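Local structure of putative aldehyde dehydrogenase (Burkholderia cenocepacia, 4YWE) at residues L385-V390 with N411-G416; G258-Q263 with A292-L297; G64-A69 with G201-A206; R53-A58 with A177-P182. The protein probably oxidises aldehydes with NAD or NADP as the electron acceptor, as other members of the aldehyde dehydrogenase family do. One frame throughout, in Å; residues are numbered along the deposited sequence.

From the N terminus, the first two loops cross: contact 4 fastens helix 48-63 to strand 177-182, and contact 3, opening just afterwards, fastens helix 65-68 to residues 201-206, the loop that leads into strand 207-209. They meet where A206 O lies 2.7 Å from C178 N. Contact 2 then closes a short loop between neighbouring strands of a second sheet, and contact 1 closes another, between helix 384-387 and the approach to strand 418-422. Contacts 1 and 2 follow in series yet touch, through E388 and E389 on one side and G259 and K260 on the other. The two pairs lie on opposite sides of the chain's centre.

Contact 1: L385-V390 with N411-G416; sequences LAQEEV and NGTPYG
G412 offers its carbonyl to Q387: the side-chain amide gives a fairly straight hydrogen bond from Q387 NE2 to G412 O, 3.2 Å long, with an N-H...O angle of 161°. The acceptor lies in the plane of the amide, but the donor stands well above the carbonyl plane. Q387 NE2 has a second acceptor in P381 O, so the flexible glutamine, bent at chi2, bridges two backbone carbonyls. T413 comes next, with its OG1 lodged between backbone N and carbonyl carbon (chi1 80°), where it accepts from Y415 N in an ST turn. That leaves its methyl to face the other segment, T413 CG2 lying 3.4 Å from A386 O. P414, which has no N-H to satisfy, brings its CD to 3.3 Å from Q387 OE1, the two side chains crossing at about a right angle. Y415 then meets the backbone with its ring edge, Q387 O lying close to the ring plane and 3.4 Å from Y415 CE2. Its hydroxyl reaches E389 through a water 2.7 Å from Y415 OH that donates to E389 OE1; E389 OE2 is taken by G259 N. Beyond the contact, helix 334-349 packs F343 on E388 and V390, strand 394-400 brings M398 to A386, and residues 411-416 run from helix 403-410 to strand 418-422, which shares with 394-400 the mixed sheet of the family's catalytic domain.

Contact 2: G258-Q263 with A292-L297; sequences GGKSPQ and AGSRVL
R295 grips the backbone carbonyl of K260 in the closely packed part of the contact. The guanidinium comes side-on, with R295 NH2 2.7 Å and R295 NE 2.8 Å from K260 O, so that one buried oxygen takes two bonds, both nearly in the guanidinium plane. A bend at chi3 (-60°) turns the group back toward this oxygen, and P262 lies alongside with its CB over one face, 3.6 Å from R295 NH2. An arginine suits the place because it has donors to spare: R295 NH1 reaches L409 O and NH2 also A410 O, both at the end of helix 403-410. Farther along, the strands pair in parallel through Q263 N to R295 O and L297 N to Q263 O, bonds modelled rather short. Proline can stand at 262, since the bonds to the partner strand use Q263 N and the oxygens of S261 and Q263, not the nitrogen of P262. The two strands are neighbours in the sheet and are joined through helix 271-283, making a beta-alpha-beta unit of what is, in this family, the catalytic domain. Toward the start of the strands the pairing loosens. R295 N bonds S261 O weakly at 3.3 Å, G293 sits at the centre of an inverse gamma turn, and waters bridge the two segments. One accepts from S261 N and donates to A292 O, 2.8 Å away; another links Q263 NE2 to G293 O, while Q263 OE1 is held by W422. A third ties K260 NZ to S294 O, the lysine ammonium having further acceptors in E388 O and L385 O.

Contact 3: G64-A69 with G201-A206; sequences GPWGAA and GLPAGA
W66 and P203 bring the two backbones nearest, their CA atoms 6.1 Å apart, where the short, weakly bonded helix 65-68 faces a loop that closes in a type II turn from P203 to A206. G205 takes the third place of that turn with a phi of 101°, an angle that suits glycine, since a CB would be pressed against the preceding carbonyl oxygen. Between the segments the side chains meet by apolar packing. W66 CB points toward the loop, and with CG anti to the backbone N (chi1 -177°) the indole lies against it, one face receiving two methyl groups. L202 CD1 sits over the six-membered ring, 3.7 Å from its centroid, and A206 CB over the five-membered ring at 3.9 Å; both are CH-pi contacts close to the ring normal. P203 fills in from an oblique direction, with P203 CD 3.5 Å from W66 CE3, and nearer the solvent P65 CB touches P203 CB. A large flat indole suits the place because it can cover leucine, proline and alanine at once, while its polar NE1 is satisfied by N176 O. G201 ends helix 188-200 in a Schellman motif and the loop leads into strand 207-209; the tryptophan packs against a helix-to-strand connection of the kind found in the Rossmann-like domain that binds the cofactor in aldehyde dehydrogenases.

Contact 4: R53-A58 with A177-P182; sequences RAVAAA and ACVVKP
A177 and V179 meet A54, V55 and A58 without any ring or planar side chain; the flat element here is the sheet itself. Strand 177-182 turns A177 and V179 to the face covered by helix 48-63, and C178 and V180 to the other, where helix 160-174 packs. Along its edges lie strands 139-155 and 207-209, both parallel to it, so this is the helix-sheet-helix layering of a Rossmann-like domain, as in other aldehyde dehydrogenases. Helix and strand run nearly antiparallel, at 164°, and the axes of the two short segments come within 7.9 Å. That closeness suits alanines: A54 and A58, one turn apart on the helix, present just a methyl each. V179 fits between them with its two branches. Its CG1, anti to the backbone N (chi1 179°), touches A54 CB at 3.8 Å, and its CG2 lies 3.7 Å from A58 CB. V55 adds a side contact, crossing V179 at about a right angle, with V55 CG2 4.2 Å from V179 CG2. Alanine also suits position 177, whose CA is nearest that of A58: A177 CB is 3.9 Å from A58 CB and 3.2 Å from the carbonyl oxygen, A58 O.

Contact 1: L385-V390 with N411-G416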
loop_
_atom_site.group_PDB
_atom_site.type_symbol
_atom_site.label_atom_id
_atom_site.label_comp_id
_atom_site.label_asym_id
_atom_site.label_seq_id
_atom_site.Cartn_x
_atom_site.Cartn_y
_atom_site.Cartn_z
ATOM N N LEU A 385 32.928 -27.558 -2.616
ATOM C CA LEU A 385 32.266 -27.427 -3.909
ATOM C C LEU A 385 30.780 -27.109 -3.748
ATOM O O LEU A 385 30.192 -26.419 -4.579
ATOM C CB LEU A 385 32.442 -28.707 -4.731
ATOM C CG LEU A 385 31.900 -28.681 -6.163
ATOM C CD1 LEU A 385 32.641 -27.648 -6.998
ATOM C CD2 LEU A 385 31.985 -30.056 -6.804
ATOM N N ALA A 386 30.181 -27.609 -2.671
ATOM C CA ALA A 386 28.750 -27.432 -2.440
ATOM C C ALA A 386 28.462 -26.346 -1.406
ATOM O O ALA A 386 27.305 -26.084 -1.080
ATOM C CB ALA A 386 28.122 -28.749 -2.006
ATOM N N GLN A 387 29.515 -25.716 -0.896
ATOM C CA GLN A 387 29.368 -24.710 0.152
ATOM C C GLN A 387 29.794 -23.317 -0.308
ATOM O O GLN A 387 29.186 -22.319 0.076
ATOM C CB GLN A 387 30.173 -25.116 1.391
ATOM C CG GLN A 387 29.546 -26.244 2.197
ATOM C CD GLN A 387 28.339 -25.785 2.996
ATOM O OE1 GLN A 387 28.247 -24.622 3.386
ATOM N NE2 GLN A 387 27.406 -26.698 3.239
ATOM N N GLU A 388 30.838 -23.254 -1.130
ATOM C CA GLU A 388 31.385 -21.971 -1.564
ATOM C C GLU A 388 31.046 -21.664 -3.020
ATOM O O GLU A 388 30.898 -22.570 -3.840
ATOM C CB GLU A 388 32.901 -21.943 -1.363
ATOM C CG GLU A 388 33.332 -22.131 0.085
ATOM C CD GLU A 388 34.833 -22.016 0.271
ATOM O OE1 GLU A 388 35.532 -21.673 -0.706
ATOM O OE2 GLU A 388 35.314 -22.270 1.396
ATOM N N GLU A 389 30.927 -20.376 -3.331
ATOM C CA GLU A 389 30.597 -19.938 -4.681
ATOM C C GLU A 389 31.787 -20.109 -5.618
ATOM O O GLU A 389 32.888 -19.644 -5.332
ATOM C CB GLU A 389 30.136 -18.477 -4.675
ATOM C CG GLU A 389 29.652 -17.978 -6.028
ATOM C CD GLU A 389 29.061 -16.582 -5.960
ATOM O OE1 GLU A 389 29.761 -15.658 -5.490
ATOM O OE2 GLU A 389 27.895 -16.408 -6.375
ATOM N N VAL A 390 31.555 -20.777 -6.743
ATOM C CA VAL A 390 32.609 -21.035 -7.715
ATOM C C VAL A 390 32.716 -19.880 -8.706
ATOM O O VAL A 390 33.815 -19.497 -9.111
ATOM C CB VAL A 390 32.360 -22.365 -8.451
ATOM C CG1 VAL A 390 33.434 -22.612 -9.503
ATOM C CG2 VAL A 390 32.303 -23.513 -7.457
ATOM N N ASN A 411 19.145 -24.925 2.656
ATOM C CA ASN A 411 19.509 -23.875 3.601
ATOM C C ASN A 411 20.838 -24.169 4.292
ATOM O O ASN A 411 21.237 -23.453 5.211
ATOM C CB ASN A 411 18.411 -23.694 4.654
ATOM C CG ASN A 411 17.070 -23.333 4.047
ATOM O OD1 ASN A 411 16.998 -22.842 2.921
ATOM N ND2 ASN A 411 15.999 -23.566 4.797
ATOM N N GLY A 412 21.522 -25.216 3.841
ATOM C CA GLY A 412 22.720 -25.695 4.507
ATOM C C GLY A 412 24.007 -24.936 4.240
ATOM O O GLY A 412 25.040 -25.238 4.838
ATOM N N THR A 413 23.957 -23.957 3.342
ATOM C CA THR A 413 25.135 -23.152 3.031
ATOM C C THR A 413 24.992 -21.773 3.676
ATOM O O THR A 413 23.903 -21.412 4.121
ATOM C CB THR A 413 25.337 -23.010 1.500
ATOM O OG1 THR A 413 24.471 -21.993 0.982
ATOM C CG2 THR A 413 25.063 -24.332 0.798
ATOM N N PRO A 414 26.092 -21.003 3.756
ATOM C CA PRO A 414 25.967 -19.645 4.305
ATOM C C PRO A 414 25.134 -18.717 3.424
ATOM O O PRO A 414 24.665 -17.680 3.892
ATOM C CB PRO A 414 27.419 -19.157 4.373
ATOM C CG PRO A 414 28.244 -20.396 4.397
ATOM C CD PRO A 414 27.503 -21.382 3.552
ATOM N N TYR A 415 24.956 -19.092 2.161
ATOM C CA TYR A 415 24.275 -18.239 1.195
ATOM C C TYR A 415 22.765 -18.458 1.188
ATOM O O TYR A 415 22.265 -19.464 1.691
ATOM C CB TYR A 415 24.837 -18.479 -0.206
ATOM C CG TYR A 415 26.322 -18.218 -0.326
ATOM C CD1 TYR A 415 26.807 -16.933 -0.534
ATOM C CD2 TYR A 415 27.240 -19.258 -0.235
ATOM C CE1 TYR A 415 28.163 -16.690 -0.646
ATOM C CE2 TYR A 415 28.599 -19.025 -0.345
ATOM C CZ TYR A 415 29.055 -17.739 -0.551
ATOM O OH TYR A 415 30.405 -17.500 -0.663
ATOM N N GLY A 416 22.048 -17.499 0.611
ATOM C CA GLY A 416 20.604 -17.573 0.488
ATOM C C GLY A 416 20.093 -16.467 -0.411
ATOM O O GLY A 416 19.710 -15.400 0.063
HETATM O O HOH W 1 30.445 -15.604 -2.567
#

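Contact 2: G258-Q263 with A292-L297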
loop_
_atom_site.group_PDB
_atom_site.type_symbol
_atom_site.label_atom_id
_atom_site.label_comp_id
_atom_site.label_asym_id
_atom_site.label_seq_id
_atom_site.Cartn_x
_atom_site.Cartn_y
_atom_site.Cartn_z
ATOM N N GLY A 258 27.153 -12.784 -3.444
ATOM C CA GLY A 258 27.075 -14.033 -4.178
ATOM C C GLY A 258 26.096 -15.027 -3.586
ATOM O O GLY A 258 25.366 -14.712 -2.646
ATOM N N GLY A 259 26.079 -16.237 -4.138
ATOM C CA GLY A 259 25.178 -17.264 -3.659
ATOM C C GLY A 259 25.554 -18.678 -4.052
ATOM O O GLY A 259 26.475 -18.900 -4.840
ATOM N N LYS A 260 24.832 -19.638 -3.482
ATOM C CA LYS A 260 24.972 -21.043 -3.837
ATOM C C LYS A 260 23.575 -21.600 -4.080
ATOM O O LYS A 260 23.147 -22.557 -3.432
ATOM C CB LYS A 260 25.691 -21.820 -2.731
ATOM C CG LYS A 260 26.295 -23.134 -3.190
ATOM C CD LYS A 260 27.409 -22.898 -4.198
ATOM C CE LYS A 260 27.874 -24.201 -4.823
ATOM N NZ LYS A 260 29.008 -23.990 -5.764
ATOM N N SER A 261 22.872 -20.978 -5.022
ATOM C CA SER A 261 21.455 -21.234 -5.253
ATOM C C SER A 261 21.173 -22.650 -5.746
ATOM O O SER A 261 21.768 -23.103 -6.723
ATOM C CB SER A 261 20.906 -20.216 -6.252
ATOM O OG SER A 261 21.081 -18.894 -5.769
ATOM N N PRO A 262 20.254 -23.349 -5.063
ATOM C CA PRO A 262 19.900 -24.737 -5.367
ATOM C C PRO A 262 18.689 -24.901 -6.285
ATOM O O PRO A 262 17.732 -24.124 -6.219
ATOM C CB PRO A 262 19.593 -25.310 -3.985
ATOM C CG PRO A 262 18.975 -24.153 -3.261
ATOM C CD PRO A 262 19.637 -22.897 -3.803
ATOM N N GLN A 263 18.749 -25.916 -7.139
ATOM C CA GLN A 263 17.594 -26.370 -7.902
ATOM C C GLN A 263 17.065 -27.646 -7.256
ATOM O O GLN A 263 17.786 -28.639 -7.160
ATOM C CB GLN A 263 17.967 -26.626 -9.363
ATOM C CG GLN A 263 18.500 -25.413 -10.105
ATOM C CD GLN A 263 17.426 -24.690 -10.891
ATOM O OE1 GLN A 263 16.248 -24.728 -10.536
ATOM N NE2 GLN A 263 17.826 -24.034 -11.975
ATOM N N ALA A 292 23.256 -17.935 -9.817
ATOM C CA ALA A 292 23.412 -19.109 -10.667
ATOM C C ALA A 292 22.963 -20.372 -9.941
ATOM O O ALA A 292 23.244 -20.549 -8.755
ATOM C CB ALA A 292 24.857 -19.247 -11.126
ATOM N N GLY A 293 22.259 -21.243 -10.655
ATOM C CA GLY A 293 21.849 -22.519 -10.098
ATOM C C GLY A 293 23.010 -23.492 -10.055
ATOM O O GLY A 293 23.118 -24.375 -10.902
ATOM N N SER A 294 23.878 -23.324 -9.063
ATOM C CA SER A 294 25.117 -24.093 -8.973
ATOM C C SER A 294 24.934 -25.398 -8.208
ATOM O O SER A 294 25.862 -26.199 -8.097
ATOM C CB SER A 294 26.208 -23.252 -8.310
ATOM O OG SER A 294 25.791 -22.795 -7.035
ATOM N N ARG A 295 23.738 -25.603 -7.670
ATOM C CA ARG A 295 23.409 -26.849 -6.990
ATOM C C ARG A 295 22.098 -27.407 -7.516
ATOM O O ARG A 295 21.114 -26.679 -7.649
ATOM C CB ARG A 295 23.307 -26.644 -5.476
ATOM C CG ARG A 295 24.635 -26.484 -4.757
ATOM C CD ARG A 295 24.417 -26.398 -3.253
ATOM N NE ARG A 295 23.577 -25.260 -2.891
ATOM C CZ ARG A 295 22.739 -25.243 -1.858
ATOM N NH1 ARG A 295 22.619 -26.311 -1.080
ATOM N NH2 ARG A 295 22.016 -24.161 -1.606
ATOM N N VAL A 296 22.082 -28.700 -7.818
ATOM C CA VAL A 296 20.837 -29.362 -8.176
ATOM C C VAL A 296 20.576 -30.499 -7.190
ATOM O O VAL A 296 21.369 -31.433 -7.063
ATOM C CB VAL A 296 20.850 -29.854 -9.642
ATOM C CG1 VAL A 296 22.090 -30.686 -9.940
ATOM C CG2 VAL A 296 19.577 -30.626 -9.956
ATOM N N LEU A 297 19.464 -30.389 -6.472
ATOM C CA LEU A 297 19.083 -31.386 -5.482
ATOM C C LEU A 297 17.957 -32.243 -6.043
ATOM O O LEU A 297 16.858 -31.750 -6.290
ATOM C CB LEU A 297 18.654 -30.716 -4.176
ATOM C CG LEU A 297 19.555 -29.578 -3.685
ATOM C CD1 LEU A 297 18.981 -28.931 -2.434
ATOM C CD2 LEU A 297 20.972 -30.075 -3.434
HETATM O O HOH W 2 28.724 -25.764 -7.818
HETATM O O HOH W 3 23.721 -18.792 -6.627
HETATM O O HOH W 4 20.876 -24.966 -12.483
#

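Contact 3: G64-A69 with G201-A206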
loop_
_atom_site.group_PDB
_atom_site.type_symbol
_atom_site.label_atom_id
_atom_site.label_comp_id
_atom_site.label_asym_id
_atom_site.label_seq_id
_atom_site.Cartn_x
_atom_site.Cartn_y
_atom_site.Cartn_z
ATOM N N GLY A 64 20.299 21.259 -7.490
ATOM C CA GLY A 64 19.895 22.136 -8.575
ATOM C C GLY A 64 18.856 21.567 -9.527
ATOM O O GLY A 64 17.780 21.150 -9.099
ATOM N N PRO A 65 19.180 21.552 -10.831
ATOM C CA PRO A 65 18.281 21.157 -11.925
ATOM C C PRO A 65 17.614 19.794 -11.743
ATOM O O PRO A 65 16.401 19.687 -11.916
ATOM C CB PRO A 65 19.209 21.136 -13.144
ATOM C CG PRO A 65 20.279 22.109 -12.812
ATOM C CD PRO A 65 20.501 21.971 -11.333
ATOM N N TRP A 66 18.391 18.771 -11.405
ATOM C CA TRP A 66 17.848 17.422 -11.284
ATOM C C TRP A 66 16.917 17.299 -10.081
ATOM O O TRP A 66 15.880 16.637 -10.155
ATOM C CB TRP A 66 18.979 16.396 -11.190
ATOM C CG TRP A 66 18.514 14.968 -11.141
ATOM C CD1 TRP A 66 18.820 14.042 -10.187
ATOM C CD2 TRP A 66 17.657 14.305 -12.081
ATOM N NE1 TRP A 66 18.214 12.844 -10.477
ATOM C CE2 TRP A 66 17.493 12.979 -11.635
ATOM C CE3 TRP A 66 17.015 14.702 -13.259
ATOM C CZ2 TRP A 66 16.714 12.050 -12.320
ATOM C CZ3 TRP A 66 16.241 13.778 -13.939
ATOM C CH2 TRP A 66 16.098 12.468 -13.467
ATOM N N GLY A 67 17.286 17.941 -8.977
ATOM C CA GLY A 67 16.463 17.931 -7.782
ATOM C C GLY A 67 15.228 18.801 -7.901
ATOM O O GLY A 67 14.230 18.578 -7.215
ATOM N N ALA A 68 15.296 19.800 -8.775
ATOM C CA ALA A 68 14.162 20.685 -9.014
ATOM C C ALA A 68 13.112 19.994 -9.876
ATOM O O ALA A 68 11.953 20.405 -9.909
ATOM C CB ALA A 68 14.624 21.978 -9.673
ATOM N N ALA A 69 13.528 18.941 -10.572
ATOM C CA ALA A 69 12.635 18.201 -11.455
ATOM C C ALA A 69 11.588 17.422 -10.663
ATOM O O ALA A 69 11.888 16.834 -9.623
ATOM C CB ALA A 69 13.432 17.258 -12.343
ATOM N N GLY A 201 18.262 13.607 -22.046
ATOM C CA GLY A 201 17.902 14.847 -21.383
ATOM C C GLY A 201 18.229 14.880 -19.904
ATOM O O GLY A 201 17.799 15.782 -19.186
ATOM N N LEU A 202 18.985 13.889 -19.444
ATOM C CA LEU A 202 19.426 13.856 -18.058
ATOM C C LEU A 202 20.424 14.981 -17.820
ATOM O O LEU A 202 21.448 15.055 -18.500
ATOM C CB LEU A 202 20.053 12.503 -17.719
ATOM C CG LEU A 202 20.360 12.236 -16.245
ATOM C CD1 LEU A 202 19.074 12.113 -15.443
ATOM C CD2 LEU A 202 21.210 10.987 -16.093
ATOM N N PRO A 203 20.121 15.872 -16.860
ATOM C CA PRO A 203 20.974 17.027 -16.553
ATOM C C PRO A 203 22.390 16.617 -16.156
ATOM O O PRO A 203 22.581 15.541 -15.590
ATOM C CB PRO A 203 20.253 17.699 -15.380
ATOM C CG PRO A 203 18.839 17.237 -15.483
ATOM C CD PRO A 203 18.914 15.839 -16.017
ATOM N N ALA A 204 23.362 17.471 -16.459
ATOM C CA ALA A 204 24.757 17.198 -16.133
ATOM C C ALA A 204 24.954 17.089 -14.625
ATOM O O ALA A 204 24.484 17.935 -13.865
ATOM C CB ALA A 204 25.657 18.283 -16.709
ATOM N N GLY A 205 25.648 16.039 -14.199
ATOM C CA GLY A 205 25.914 15.826 -12.790
ATOM C C GLY A 205 25.000 14.804 -12.144
ATOM O O GLY A 205 25.331 14.239 -11.103
ATOM N N ALA A 206 23.845 14.569 -12.760
ATOM C CA ALA A 206 22.877 13.611 -12.232
ATOM C C ALA A 206 23.430 12.193 -12.299
ATOM O O ALA A 206 23.137 11.357 -11.443
ATOM C CB ALA A 206 21.564 13.706 -12.991
#

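Contact 4: R53-A58 with A177-P182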
loop_
_atom_site.group_PDB
_atom_site.type_symbol
_atom_site.label_atom_id
_atom_site.label_comp_id
_atom_site.label_asym_id
_atom_site.label_seq_id
_atom_site.Cartn_x
_atom_site.Cartn_y
_atom_site.Cartn_z
ATOM N N ARG A 53 35.382 14.982 -7.328
ATOM C CA ARG A 53 34.725 15.785 -8.355
ATOM C C ARG A 53 33.376 15.190 -8.747
ATOM O O ARG A 53 32.428 15.920 -9.036
ATOM C CB ARG A 53 35.621 15.912 -9.588
ATOM C CG ARG A 53 36.983 16.520 -9.300
ATOM C CD ARG A 53 37.825 16.632 -10.561
ATOM N NE ARG A 53 39.217 16.948 -10.254
ATOM C CZ ARG A 53 40.178 17.054 -11.165
ATOM N NH1 ARG A 53 39.901 16.870 -12.449
ATOM N NH2 ARG A 53 41.418 17.344 -10.793
ATOM N N ALA A 54 33.299 13.862 -8.755
ATOM C CA ALA A 54 32.063 13.165 -9.101
ATOM C C ALA A 54 30.973 13.432 -8.070
ATOM O O ALA A 54 29.818 13.671 -8.422
ATOM C CB ALA A 54 32.315 11.671 -9.229
ATOM N N VAL A 55 31.346 13.387 -6.795
ATOM C CA VAL A 55 30.400 13.630 -5.713
ATOM C C VAL A 55 29.998 15.099 -5.707
ATOM O O VAL A 55 28.834 15.432 -5.481
ATOM C CB VAL A 55 30.986 13.207 -4.353
ATOM C CG1 VAL A 55 30.027 13.553 -3.225
ATOM C CG2 VAL A 55 31.296 11.718 -4.352
ATOM N N ALA A 56 30.967 15.972 -5.965
ATOM C CA ALA A 56 30.710 17.405 -6.055
ATOM C C ALA A 56 29.666 17.699 -7.128
ATOM O O ALA A 56 28.722 18.455 -6.897
ATOM C CB ALA A 56 32.000 18.160 -6.347
ATOM N N ALA A 57 29.842 17.090 -8.297
ATOM C CA ALA A 57 28.920 17.273 -9.412
ATOM C C ALA A 57 27.531 16.741 -9.067
ATOM O O ALA A 57 26.521 17.379 -9.358
ATOM C CB ALA A 57 29.455 16.589 -10.660
ATOM N N ALA A 58 27.493 15.568 -8.441
ATOM C CA ALA A 58 26.234 14.946 -8.051
ATOM C C ALA A 58 25.470 15.815 -7.059
ATOM O O ALA A 58 24.259 15.994 -7.187
ATOM C CB ALA A 58 26.487 13.570 -7.462
ATOM N N ALA A 177 20.917 11.762 -7.213
ATOM C CA ALA A 177 22.000 11.966 -8.169
ATOM C C ALA A 177 23.030 10.865 -7.946
ATOM O O ALA A 177 23.295 10.484 -6.808
ATOM C CB ALA A 177 22.621 13.341 -8.006
ATOM N N CYS A 178 23.611 10.353 -9.026
ATOM C CA CYS A 178 24.370 9.108 -8.943
ATOM C C CYS A 178 25.867 9.254 -9.197
ATOM O O CYS A 178 26.294 9.985 -10.090
ATOM C CB CYS A 178 23.791 8.087 -9.926
ATOM S SG CYS A 178 22.031 7.771 -9.691
ATOM N N VAL A 179 26.653 8.542 -8.396
ATOM C CA VAL A 179 28.088 8.410 -8.614
ATOM C C VAL A 179 28.395 6.929 -8.784
ATOM O O VAL A 179 28.139 6.130 -7.883
ATOM C CB VAL A 179 28.901 9.016 -7.461
ATOM C CG1 VAL A 179 30.392 8.828 -7.712
ATOM C CG2 VAL A 179 28.563 10.487 -7.290
ATOM N N VAL A 180 28.938 6.564 -9.941
ATOM C CA VAL A 180 29.113 5.158 -10.284
ATOM C C VAL A 180 30.581 4.769 -10.424
ATOM O O VAL A 180 31.343 5.412 -11.147
ATOM C CB VAL A 180 28.354 4.819 -11.580
ATOM C CG1 VAL A 180 28.499 3.341 -11.914
ATOM C CG2 VAL A 180 26.888 5.207 -11.456
ATOM N N LYS A 181 30.967 3.704 -9.727
ATOM C CA LYS A 181 32.292 3.117 -9.876
ATOM C C LYS A 181 32.149 1.711 -10.451
ATOM O O LYS A 181 32.053 0.739 -9.702
ATOM C CB LYS A 181 33.028 3.078 -8.535
ATOM C CG LYS A 181 34.530 3.336 -8.622
ATOM C CD LYS A 181 35.253 2.297 -9.472
ATOM C CE LYS A 181 35.181 0.912 -8.849
ATOM N NZ LYS A 181 35.930 -0.095 -9.656
ATOM N N PRO A 182 32.129 1.600 -11.787
ATOM C CA PRO A 182 31.971 0.299 -12.442
ATOM C C PRO A 182 33.244 -0.544 -12.366
ATOM O O PRO A 182 34.293 -0.039 -11.965
ATOM C CB PRO A 182 31.639 0.677 -13.884
ATOM C CG PRO A 182 32.327 1.984 -14.085
ATOM C CD PRO A 182 32.252 2.700 -12.762
#